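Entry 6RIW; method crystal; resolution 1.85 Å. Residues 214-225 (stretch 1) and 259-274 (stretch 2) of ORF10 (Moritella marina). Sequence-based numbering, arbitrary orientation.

Stretch 1 (214-225) KANMMLAGAVSA
Stretch 2 259-274: AGEGAGMMVLKRQSDA

Antiparallel strands pack closely where small residues on one leave room for large ones on the other, and ORF10 offers a compact example. Strands 217-224 and 262-270, both in extended conformation, run at 165° with axes approaching to 4.6 Å. Met 218 faces Leu 268, Ala 220 Met 266, Ala 222 Gly 264 and Ser 224 Gly 262, each a doubly hydrogen-bonded pair with N-to-O distances of 2.8 to 3.1 Å; Ala 220 O to Met 266 N, for example, is 2.8 Å.

Between them lie the non-hydrogen-bonded pairs, whose side chains share the other face. Here Gly 221 (phi/psi -173/-166) is the hollow. Its CA comes within 4.1 Å of Met 265 CA, and Met 265 (t, p, p) folds its thioether over the gap, SD 3.6 Å from Gly 221 N; a CB on Gly 221 would strike that sulfur and Gly 264 O. Leu 219 (m, t) fills the next space, its CD2 3.8 Å from Met 265 CG and 3.6 Å from Val 267 CG2 (Val 267 is t). Gly 262, at 145/-164, adopts a backbone suited to glycine.

At the far end Arg 270 (m, t, m) clamps the loop: NH2 to Ala 215 O, 2.9 Å; NH1 to Asn 216 OD1, 2.8 Å.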

# COMPACT_ATOMS: atom_id res chain seq x y z
N LYS A 214 12.55 -19.51 -1.96
CA LYS A 214 12.62 -18.35 -2.84
C LYS A 214 13.74 -17.40 -2.43
O LYS A 214 14.19 -16.60 -3.25
CB LYS A 214 11.27 -17.62 -2.87
CG LYS A 214 10.21 -18.38 -3.71
CD LYS A 214 9.06 -17.47 -4.21
CE LYS A 214 8.10 -18.24 -5.15
NZ LYS A 214 7.48 -19.52 -4.56
N ALA A 215 14.21 -17.51 -1.19
CA ALA A 215 15.31 -16.71 -0.67
C ALA A 215 16.04 -17.51 0.40
O ALA A 215 15.49 -18.48 0.93
CB ALA A 215 14.81 -15.38 -0.08
N ASN A 216 17.27 -17.10 0.69
CA ASN A 216 18.05 -17.66 1.80
C ASN A 216 18.18 -16.69 2.96
O ASN A 216 18.63 -17.09 4.04
CB ASN A 216 19.44 -18.08 1.31
CG ASN A 216 19.38 -19.18 0.27
OD1 ASN A 216 18.47 -20.02 0.29
ND2 ASN A 216 20.32 -19.17 -0.66
N MET A 217 17.77 -15.44 2.77
CA MET A 217 17.67 -14.45 3.83
C MET A 217 16.53 -13.53 3.43
O MET A 217 16.26 -13.34 2.23
CB MET A 217 18.99 -13.67 3.98
CG MET A 217 19.07 -12.72 5.17
SD MET A 217 20.71 -11.94 5.31
CE MET A 217 21.58 -12.67 3.92
N MET A 218 15.82 -13.00 4.42
CA MET A 218 14.77 -12.02 4.14
C MET A 218 14.84 -10.86 5.11
O MET A 218 15.04 -11.05 6.32
CB MET A 218 13.36 -12.65 4.22
CG MET A 218 12.99 -13.57 3.07
SD MET A 218 12.91 -12.76 1.46
CE MET A 218 11.48 -11.67 1.69
N LEU A 219 14.65 -9.64 4.59
CA LEU A 219 14.31 -8.48 5.40
C LEU A 219 12.79 -8.37 5.49
O LEU A 219 12.09 -8.52 4.49
CB LEU A 219 14.88 -7.20 4.78
CG LEU A 219 16.38 -6.93 4.88
CD1 LEU A 219 16.73 -5.68 4.09
CD2 LEU A 219 16.80 -6.76 6.31
N ALA A 220 12.29 -8.16 6.70
CA ALA A 220 10.86 -7.94 6.87
C ALA A 220 10.66 -6.79 7.84
O ALA A 220 11.26 -6.75 8.92
CB ALA A 220 10.14 -9.20 7.38
N GLY A 221 9.80 -5.87 7.47
CA GLY A 221 9.63 -4.69 8.29
C GLY A 221 8.48 -3.87 7.78
O GLY A 221 7.66 -4.35 6.99
N ALA A 222 8.41 -2.62 8.26
CA ALA A 222 7.32 -1.73 7.88
C ALA A 222 7.72 -0.29 8.17
O ALA A 222 8.63 -0.02 8.95
CB ALA A 222 6.03 -2.08 8.63
N VAL A 223 6.98 0.63 7.56
CA VAL A 223 7.20 2.06 7.71
C VAL A 223 5.82 2.71 7.71
O VAL A 223 4.91 2.25 7.01
CB VAL A 223 8.12 2.63 6.61
CG1 VAL A 223 7.51 2.40 5.22
CG2 VAL A 223 8.39 4.12 6.83
N SER A 224 5.66 3.70 8.58
CA SER A 224 4.46 4.52 8.68
C SER A 224 4.97 5.96 8.65
O SER A 224 5.50 6.45 9.65
CB SER A 224 3.69 4.20 9.97
OG SER A 224 2.77 5.22 10.31
N ALA A 225 4.84 6.63 7.50
CA ALA A 225 5.31 8.01 7.34
C ALA A 225 4.38 8.80 6.44
O ALA A 225 4.81 9.60 5.59
CB ALA A 225 6.73 8.04 6.77
N ALA A 259 -2.33 8.05 17.24
CA ALA A 259 -1.60 7.45 16.13
C ALA A 259 -0.12 7.80 16.21
O ALA A 259 0.32 8.54 17.09
CB ALA A 259 -2.20 7.90 14.80
N GLY A 260 0.68 7.25 15.29
CA GLY A 260 2.12 7.39 15.39
C GLY A 260 2.78 7.06 14.07
O GLY A 260 2.13 6.68 13.09
N GLU A 261 4.10 7.22 14.05
CA GLU A 261 4.89 7.03 12.84
C GLU A 261 6.21 6.38 13.22
O GLU A 261 6.58 6.33 14.40
CB GLU A 261 5.10 8.37 12.12
CG GLU A 261 5.62 9.44 13.05
CD GLU A 261 5.88 10.78 12.35
OE1 GLU A 261 5.21 11.09 11.33
OE2 GLU A 261 6.77 11.53 12.82
N GLY A 262 6.92 5.87 12.23
CA GLY A 262 8.23 5.28 12.45
C GLY A 262 8.44 4.11 11.52
O GLY A 262 7.71 3.93 10.55
N ALA A 263 9.45 3.29 11.85
CA ALA A 263 9.86 2.20 10.97
C ALA A 263 10.58 1.14 11.79
O ALA A 263 11.14 1.42 12.85
CB ALA A 263 10.76 2.68 9.83
N GLY A 264 10.56 -0.09 11.27
CA GLY A 264 11.32 -1.17 11.87
C GLY A 264 11.72 -2.19 10.82
O GLY A 264 11.08 -2.31 9.77
N MET A 265 12.78 -2.93 11.12
CA MET A 265 13.21 -3.97 10.19
C MET A 265 13.83 -5.13 10.95
O MET A 265 14.55 -4.92 11.92
CB MET A 265 14.23 -3.41 9.18
CG MET A 265 14.48 -4.31 7.97
SD MET A 265 13.07 -4.48 6.82
CE MET A 265 12.76 -2.75 6.34
N MET A 266 13.57 -6.35 10.48
CA MET A 266 14.20 -7.55 11.02
C MET A 266 14.84 -8.35 9.90
O MET A 266 14.37 -8.34 8.76
CB MET A 266 13.19 -8.42 11.73
CG MET A 266 12.84 -7.97 13.14
SD MET A 266 11.19 -8.61 13.53
CE MET A 266 11.23 -10.10 12.56
N VAL A 267 15.92 -9.07 10.23
CA VAL A 267 16.62 -9.96 9.30
C VAL A 267 16.32 -11.40 9.70
O VAL A 267 16.54 -11.77 10.86
CB VAL A 267 18.14 -9.71 9.29
CG1 VAL A 267 18.79 -10.57 8.22
CG2 VAL A 267 18.46 -8.25 9.10
N LEU A 268 15.81 -12.20 8.75
CA LEU A 268 15.35 -13.56 9.01
C LEU A 268 16.14 -14.58 8.20
O LEU A 268 16.42 -14.38 7.02
CB LEU A 268 13.87 -13.72 8.65
CG LEU A 268 12.89 -12.70 9.23
CD1 LEU A 268 11.47 -13.01 8.79
CD2 LEU A 268 12.99 -12.71 10.75
N LYS A 269 16.45 -15.72 8.84
CA LYS A 269 17.05 -16.86 8.15
C LYS A 269 16.44 -18.14 8.70
O LYS A 269 15.94 -18.17 9.82
CB LYS A 269 18.59 -16.90 8.32
CG LYS A 269 19.34 -15.81 7.54
CD LYS A 269 20.81 -15.72 7.99
CE LYS A 269 21.61 -16.96 7.58
NZ LYS A 269 23.10 -16.69 7.61
N ARG A 270 16.45 -19.20 7.89
CA ARG A 270 16.12 -20.51 8.41
C ARG A 270 17.10 -20.85 9.54
O ARG A 270 18.29 -20.53 9.45
CB ARG A 270 16.17 -21.57 7.29
CG ARG A 270 15.09 -21.37 6.20
CD ARG A 270 15.20 -22.36 5.04
NE ARG A 270 16.48 -22.20 4.34
CZ ARG A 270 16.65 -21.46 3.25
NH1 ARG A 270 17.86 -21.34 2.72
NH2 ARG A 270 15.63 -20.82 2.70
N GLN A 271 16.59 -21.43 10.62
CA GLN A 271 17.44 -21.66 11.79
C GLN A 271 18.66 -22.51 11.45
O GLN A 271 19.76 -22.26 11.96
CB GLN A 271 16.64 -22.32 12.92
CG GLN A 271 17.41 -22.34 14.26
CD GLN A 271 16.87 -23.39 15.20
OE1 GLN A 271 16.06 -24.23 14.80
NE2 GLN A 271 17.31 -23.36 16.45
N SER A 272 18.49 -23.52 10.58
CA SER A 272 19.62 -24.34 10.15
C SER A 272 20.76 -23.48 9.60
O SER A 272 21.93 -23.71 9.92
CB SER A 272 19.17 -25.36 9.11
OG SER A 272 18.56 -24.70 8.01
N ASP A 273 20.43 -22.50 8.75
CA ASP A 273 21.47 -21.65 8.18
C ASP A 273 22.04 -20.70 9.22
O ASP A 273 23.25 -20.41 9.21
CB ASP A 273 20.91 -20.85 6.99
CG ASP A 273 20.45 -21.75 5.84
OD1 ASP A 273 20.80 -22.95 5.82
OD2 ASP A 273 19.72 -21.24 4.94
N ALA A 274 21.20 -20.20 10.13
CA ALA A 274 21.69 -19.27 11.15
C ALA A 274 22.66 -19.96 12.10
O ALA A 274 23.67 -19.36 12.50
CB ALA A 274 20.52 -18.67 11.93
O HOH W 1 17.97 -19.20 5.50